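Local coordinates for protein 3,4-dihydroxybenzoate decarboxylase (Enterobacter cloacae, PDB 5NY5) that decarboxylates 3,4-dihydroxybenzoate as a prenylated-FMN-dependent member of the UbiD family and can run in reverse to carboxylate catechols at the para position, at residues Leu86-Pro90 / Ser91-Gln95; Asn341-Glu344 / Glu345-Gly349; Thr464-Trp467 / Ala468-Ala471. All coordinates share one frame; numbering follows the deposited sequence.

The three interactions follow one another along the chain, each where a loop meets a helix or helical turn. Interaction 1 (86-95) leads into helix 93-101, whose Leu93 and Ala94 pack on Leu333 of helix 324-346. Interaction 2 (341-349) is the C-terminal end of that same helix, its centre about 19 Å from that of interaction 1. Interaction 3 (464-471) follows strand 455-462, which shares a five-stranded mixed sheet with strand 351-356, just after interaction 2; its centre is about 22 Å from that of interaction 2 and about 30 Å from that of interaction 1. Interactions 1 and 2 both lie near the prenylated-FMN residue Phe222, whereas interaction 3 is away from the annotated sites and beside other subunits.

Interaction 1. Residues Leu86-Pro90 / Ser91-Gln95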
loop_
_atom_site.group_PDB
_atom_site.type_symbol
_atom_site.label_atom_id
_atom_site.label_comp_id
_atom_site.label_asym_id
_atom_site.label_seq_id
_atom_site.Cartn_x
_atom_site.Cartn_y
_atom_site.Cartn_z
ATOM N N LEU A 86 -14.252 -40.060 23.310
ATOM C CA LEU A 86 -14.971 -39.235 24.269
ATOM C C LEU A 86 -16.477 -39.237 24.055
ATOM O O LEU A 86 -17.197 -38.609 24.837
ATOM C CB LEU A 86 -14.449 -37.793 24.225
ATOM C CG LEU A 86 -12.941 -37.639 24.419
ATOM C CD1 LEU A 86 -12.533 -36.182 24.295
ATOM C CD2 LEU A 86 -12.504 -38.205 25.756
ATOM N N GLY A 87 -16.972 -39.914 23.023
ATOM C CA GLY A 87 -18.401 -40.041 22.824
ATOM C C GLY A 87 -19.080 -38.792 22.303
ATOM O O GLY A 87 -20.036 -38.302 22.910
ATOM N N CYS A 88 -18.599 -38.269 21.177
ATOM C CA CYS A 88 -19.231 -37.132 20.521
ATOM C C CYS A 88 -18.772 -37.103 19.072
ATOM O O CYS A 88 -17.895 -37.866 18.663
ATOM C CB CYS A 88 -18.902 -35.816 21.231
ATOM S SG CYS A 88 -17.157 -35.368 21.195
ATOM N N VAL A 89 -19.378 -36.211 18.295
ATOM C CA VAL A 89 -19.038 -36.068 16.882
ATOM C C VAL A 89 -17.790 -35.201 16.763
ATOM O O VAL A 89 -17.559 -34.334 17.617
ATOM C CB VAL A 89 -20.215 -35.488 16.082
ATOM C CG1 VAL A 89 -21.436 -36.383 16.221
ATOM C CG2 VAL A 89 -20.532 -34.076 16.540
ATOM N N PRO A 90 -16.956 -35.396 15.736
ATOM C CA PRO A 90 -15.689 -34.648 15.678
ATOM C C PRO A 90 -15.862 -33.153 15.490
ATOM O O PRO A 90 -14.976 -32.392 15.895
ATOM C CB PRO A 90 -14.960 -35.285 14.486
ATOM C CG PRO A 90 -16.042 -35.898 13.660
ATOM C CD PRO A 90 -17.078 -36.366 14.634
ATOM N N SER A 91 -16.965 -32.700 14.892
ATOM C CA SER A 91 -17.139 -31.267 14.690
ATOM C C SER A 91 -17.500 -30.557 15.988
ATOM O O SER A 91 -17.165 -29.380 16.164
ATOM C CB SER A 91 -18.202 -31.006 13.625
ATOM O OG SER A 91 -19.471 -31.471 14.044
ATOM N N LYS A 92 -18.174 -31.248 16.904
ATOM C CA LYS A 92 -18.531 -30.698 18.204
ATOM C C LYS A 92 -17.550 -31.101 19.296
ATOM O O LYS A 92 -17.861 -30.949 20.481
ATOM C CB LYS A 92 -19.947 -31.134 18.589
ATOM C CG LYS A 92 -21.021 -30.687 17.617
ATOM C CD LYS A 92 -22.394 -31.133 18.087
ATOM C CE LYS A 92 -23.490 -30.651 17.150
ATOM N NZ LYS A 92 -24.849 -30.946 17.686
ATOM N N LEU A 93 -16.372 -31.603 18.921
ATOM C CA LEU A 93 -15.433 -32.120 19.911
ATOM C C LEU A 93 -14.957 -31.024 20.856
ATOM O O LEU A 93 -14.854 -31.242 22.070
ATOM C CB LEU A 93 -14.250 -32.779 19.204
ATOM C CG LEU A 93 -13.142 -33.372 20.072
ATOM C CD1 LEU A 93 -13.714 -34.345 21.083
ATOM C CD2 LEU A 93 -12.111 -34.061 19.200
ATOM N N ALA A 94 -14.664 -29.836 20.323
ATOM C CA ALA A 94 -14.193 -28.751 21.176
ATOM C C ALA A 94 -15.289 -28.280 22.123
ATOM O O ALA A 94 -15.007 -27.903 23.266
ATOM C CB ALA A 94 -13.681 -27.594 20.322
ATOM N N GLN A 95 -16.543 -28.300 21.669
ATOM C CA GLN A 95 -17.647 -27.921 22.544
ATOM C C GLN A 95 -17.841 -28.938 23.658
ATOM O O GLN A 95 -18.041 -28.565 24.819
ATOM C CB GLN A 95 -18.937 -27.772 21.741
ATOM C CG GLN A 95 -20.183 -27.676 22.610
ATOM C CD GLN A 95 -21.443 -27.418 21.809
ATOM O OE1 GLN A 95 -21.602 -27.920 20.696
ATOM N NE2 GLN A 95 -22.346 -26.622 22.370
#
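The lead-in to helix 93-101 is built from two overlapping beta turns, and Leu93 ties them to the preceding loop through contacts with Leu86 and Cys88. The backbone N of Lys92 reaches the Val89 carbonyl O at 3.2 Å, a weak bond bent to 129° at the hydrogen; one residue on, Leu93 N bonds weakly to Pro90 O at 3.4 Å. Proline suits the second position of the first turn, where its ring fixes a phi near -66° and no backbone N-H is needed.

Leu93 folds back over the loop. Leu93 CG stands anti to the backbone N (chi1 179°), which carries Leu93 CD1 to Cys88 SG at 3.6 Å and to Leu86 CD1 at 3.9 Å. The two leucine side chains meet at about a right angle, methyl against methyl, while the small, weakly polar thiol of Cys88 also lies against this buried branch.

On the outer side, Val89 and Lys92 lie alongside each other with their side chains heading in a common direction. Val89 CG2 touches CG of Lys92 at 3.6 Å, and the extended lysine chain continues past it. This apposition gives the valine an apolar neighbour in the lysine methylenes, while the amine leads away.

Beyond the segment, Pro90 O also accepts from Arg79 and Ser91 O from Asn353, while Leu93 rests on Leu333 and lies about 8 Å, side chain to side chain, from Phe222, a prenylated-FMN-binding residue. With Lys92 at the N-cap position and an apolar residue of the first helical turn closing over the loop, these are consecutive beta turns leading into the N-terminus of helix 93-101, in the N-terminal family region of UbiD-type decarboxylases.

Interaction 2. Residues Asn341-Glu344 / Glu345-Gly349; sequences NAVE and EAIPG
The carboxylate of Glu344 is the flat group that meets Gly349 and Pro348. Gly349 N approaches OE2 of Glu344 on its syn side at 2.9 Å, 30° out of the carboxylate plane, and makes a weaker second bond to OE1. Beside it, Pro348 CA lies 3.4 Å from OE2 of Glu344. The chain of Glu344 gets there by a bend at chi2 (61°), which turns the carboxylate back toward the backbone of Pro348 and Gly349.

The backbone of helix 324-346 closes in the usual way. Glu345 N bonds to Asn341 O at 3.1 Å, Ala346 N to Ala342 O, and Ile347 N to Val343 O in a straighter bond (163° at the hydrogen). Ile347 then leaves helical angles, and Pro348, which has no N-H to offer, stops the pattern: its ring sits off the oxygen end of the Glu344 carbonyl, Pro348 CG being 3.5 Å from Glu344 O, and Pro348 CA adds a CA-H...O contact to the same oxygen. A positive phi suits Gly349. A water donates to both Ala342 O and OE1 of Glu345, so that carbonyl has a second donor besides Ala346 N.

Ala342 and Ala346 keep this side slim against Ile387 of helix 380-391. A carboxylate close to the carbonyl-rich end of a helix is probably disfavoured electrostatically, and the N-H of Gly349 would partly offset that cost while holding the exit turn.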
loop_
_atom_site.group_PDB
_atom_site.type_symbol
_atom_site.label_atom_id
_atom_site.label_comp_id
_atom_site.label_asym_id
_atom_site.label_seq_id
_atom_site.Cartn_x
_atom_site.Cartn_y
_atom_site.Cartn_z
ATOM N N ASN A 341 -15.367 -19.490 23.034
ATOM C CA ASN A 341 -15.943 -18.827 24.199
ATOM C C ASN A 341 -15.866 -17.314 24.064
ATOM O O ASN A 341 -16.805 -16.601 24.434
ATOM C CB ASN A 341 -15.230 -19.286 25.470
ATOM C CG ASN A 341 -15.419 -20.761 25.741
ATOM O OD1 ASN A 341 -16.411 -21.356 25.324
ATOM N ND2 ASN A 341 -14.466 -21.362 26.442
ATOM N N ALA A 342 -14.762 -16.809 23.515
ATOM C CA ALA A 342 -14.570 -15.366 23.427
ATOM C C ALA A 342 -15.504 -14.738 22.400
ATOM O O ALA A 342 -16.025 -13.641 22.620
ATOM C CB ALA A 342 -13.112 -15.056 23.098
ATOM N N VAL A 343 -15.731 -15.416 21.275
ATOM C CA VAL A 343 -16.588 -14.843 20.241
ATOM C C VAL A 343 -18.057 -14.966 20.625
ATOM O O VAL A 343 -18.850 -14.049 20.390
ATOM C CB VAL A 343 -16.301 -15.500 18.879
ATOM C CG1 VAL A 343 -17.148 -14.855 17.797
ATOM C CG2 VAL A 343 -14.830 -15.385 18.532
ATOM N N GLU A 344 -18.443 -16.096 21.220
ATOM C CA GLU A 344 -19.831 -16.265 21.633
ATOM C C GLU A 344 -20.217 -15.260 22.708
ATOM O O GLU A 344 -21.360 -14.795 22.744
ATOM C CB GLU A 344 -20.064 -17.694 22.121
ATOM C CG GLU A 344 -21.523 -18.039 22.328
ATOM C CD GLU A 344 -22.333 -17.935 21.051
ATOM O OE1 GLU A 344 -21.761 -18.143 19.959
ATOM O OE2 GLU A 344 -23.543 -17.641 21.140
ATOM N N GLU A 345 -19.277 -14.903 23.578
ATOM C CA GLU A 345 -19.540 -13.859 24.559
ATOM C C GLU A 345 -19.704 -12.501 23.882
ATOM O O GLU A 345 -20.643 -11.754 24.181
ATOM C CB GLU A 345 -18.408 -13.821 25.584
ATOM C CG GLU A 345 -18.606 -12.818 26.700
ATOM C CD GLU A 345 -17.306 -12.157 27.120
ATOM O OE1 GLU A 345 -16.793 -11.314 26.353
ATOM O OE2 GLU A 345 -16.792 -12.483 28.213
ATOM N N ALA A 346 -18.808 -12.170 22.953
ATOM C CA ALA A 346 -18.850 -10.852 22.332
ATOM C C ALA A 346 -19.935 -10.756 21.266
ATOM O O ALA A 346 -20.625 -9.735 21.176
ATOM C CB ALA A 346 -17.484 -10.511 21.740
ATOM N N ILE A 347 -20.099 -11.794 20.449
ATOM C CA ILE A 347 -21.085 -11.789 19.368
ATOM C C ILE A 347 -21.901 -13.074 19.436
ATOM O O ILE A 347 -21.554 -14.061 18.774
ATOM C CB ILE A 347 -20.416 -11.641 17.991
ATOM C CG1 ILE A 347 -19.195 -10.725 18.067
ATOM C CG2 ILE A 347 -21.399 -11.081 16.982
ATOM C CD1 ILE A 347 -18.397 -10.681 16.788
ATOM N N PRO A 348 -22.984 -13.112 20.206
ATOM C CA PRO A 348 -23.732 -14.366 20.365
ATOM C C PRO A 348 -24.405 -14.807 19.073
ATOM O O PRO A 348 -25.003 -14.004 18.353
ATOM C CB PRO A 348 -24.769 -14.027 21.443
ATOM C CG PRO A 348 -24.216 -12.821 22.145
ATOM C CD PRO A 348 -23.484 -12.052 21.097
ATOM N N GLY A 349 -24.306 -16.104 18.790
ATOM C CA GLY A 349 -24.973 -16.693 17.648
ATOM C C GLY A 349 -24.313 -16.458 16.308
ATOM O O GLY A 349 -24.882 -16.851 15.284
HETATM O O HOH W 1 -14.810 -11.483 24.260
#

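Interaction 3. Residues Thr464-Trp467 / Ala468-Ala471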
loop_
_atom_site.group_PDB
_atom_site.type_symbol
_atom_site.label_atom_id
_atom_site.label_comp_id
_atom_site.label_asym_id
_atom_site.label_seq_id
_atom_site.Cartn_x
_atom_site.Cartn_y
_atom_site.Cartn_z
ATOM N N THR A 464 -15.524 -14.450 3.340
ATOM C CA THR A 464 -16.967 -14.451 3.494
ATOM C C THR A 464 -17.596 -13.591 2.409
ATOM O O THR A 464 -17.019 -12.601 1.960
ATOM C CB THR A 464 -17.378 -13.939 4.878
ATOM O OG1 THR A 464 -17.099 -12.537 4.985
ATOM C CG2 THR A 464 -16.616 -14.677 5.958
ATOM N N VAL A 465 -18.779 -13.996 1.977
ATOM C CA VAL A 465 -19.500 -13.237 0.953
ATOM C C VAL A 465 -20.003 -11.936 1.567
ATOM O O VAL A 465 -20.622 -11.965 2.643
ATOM C CB VAL A 465 -20.657 -14.066 0.398
ATOM C CG1 VAL A 465 -21.388 -13.300 -0.688
ATOM C CG2 VAL A 465 -20.148 -15.387 -0.127
ATOM N N PRO A 466 -19.746 -10.786 0.948
ATOM C CA PRO A 466 -20.325 -9.536 1.449
ATOM C C PRO A 466 -21.836 -9.655 1.551
ATOM O O PRO A 466 -22.485 -10.243 0.685
ATOM C CB PRO A 466 -19.906 -8.504 0.398
ATOM C CG PRO A 466 -18.688 -9.080 -0.225
ATOM C CD PRO A 466 -18.887 -10.565 -0.227
ATOM N N TRP A 467 -22.390 -9.096 2.630
ATOM C CA TRP A 467 -23.809 -9.268 2.924
ATOM C C TRP A 467 -24.684 -8.912 1.730
ATOM O O TRP A 467 -25.660 -9.612 1.435
ATOM C CB TRP A 467 -24.200 -8.419 4.133
ATOM C CG TRP A 467 -25.675 -8.265 4.269
ATOM C CD1 TRP A 467 -26.433 -7.217 3.839
ATOM C CD2 TRP A 467 -26.581 -9.201 4.857
ATOM N NE1 TRP A 467 -27.757 -7.439 4.132
ATOM C CE2 TRP A 467 -27.873 -8.651 4.758
ATOM C CE3 TRP A 467 -26.423 -10.446 5.468
ATOM C CZ2 TRP A 467 -28.998 -9.305 5.242
ATOM C CZ3 TRP A 467 -27.542 -11.093 5.945
ATOM C CH2 TRP A 467 -28.813 -10.523 5.829
ATOM N N ALA A 468 -24.345 -7.832 1.025
ATOM C CA ALA A 468 -25.189 -7.348 -0.060
ATOM C C ALA A 468 -25.197 -8.280 -1.264
ATOM O O ALA A 468 -26.109 -8.190 -2.090
ATOM C CB ALA A 468 -24.734 -5.952 -0.491
ATOM N N LEU A 469 -24.216 -9.169 -1.384
ATOM C CA LEU A 469 -24.092 -10.029 -2.550
ATOM C C LEU A 469 -24.490 -11.473 -2.282
ATOM O O LEU A 469 -24.389 -12.302 -3.193
ATOM C CB LEU A 469 -22.652 -9.991 -3.077
ATOM C CG LEU A 469 -22.027 -8.611 -3.268
ATOM C CD1 LEU A 469 -20.628 -8.742 -3.840
ATOM C CD2 LEU A 469 -22.899 -7.750 -4.161
ATOM N N LYS A 470 -24.954 -11.793 -1.069
ATOM C CA LYS A 470 -25.146 -13.190 -0.680
ATOM C C LYS A 470 -26.081 -13.932 -1.626
ATOM O O LYS A 470 -25.962 -15.153 -1.781
ATOM C CB LYS A 470 -25.675 -13.268 0.752
ATOM C CG LYS A 470 -24.684 -12.818 1.810
ATOM C CD LYS A 470 -25.314 -12.839 3.192
ATOM C CE LYS A 470 -25.475 -14.252 3.720
ATOM N NZ LYS A 470 -24.160 -14.895 3.990
ATOM N N ALA A 471 -27.009 -13.223 -2.268
ATOM C CA ALA A 471 -27.944 -13.876 -3.172
ATOM C C ALA A 471 -27.272 -14.375 -4.443
ATOM O O ALA A 471 -27.839 -15.225 -5.136
ATOM C CB ALA A 471 -29.086 -12.923 -3.522
#
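The lysine chain of Lys470 runs at a slant to the indole of Trp467, its aliphatic part meeting the six-membered side of the ring system. Lys470 CD comes to 3.5 Å from CE3 of Trp467. In Trp467, CG stands anti to the backbone N (chi1 165°), which places the ring where CE3 meets the lysine; Lys470 makes two successive kinks, at chi3 and chi4 (74° and 67°), carrying its NZ to a hydrogen bond elsewhere in the structure.

Across the turn, Pro466 CG and Leu469 CD1 approach at 4.1 Å, one apolar patch shared by ring and branch; Tyr446 of a second subunit packs on both residues. Val465 points into the turn from the strand side and lays CG1 on the backbone of Lys470, 3.8 Å from its CA.

The backbone supplies the polar grip. Leu469 N bonds to Pro466 O at 2.9 Å, coming from above the carbonyl plane, as fits the tight winding of a 3-10 turn; Lys470 N reaches Trp467 O only weakly. Proline suits the position before the turn, needing no N-H there, while Trp467 N is engaged by Glu378.

Lysine methylenes against indole suggest a mainly dispersive contact, the ammonium being hydrogen-bonded elsewhere.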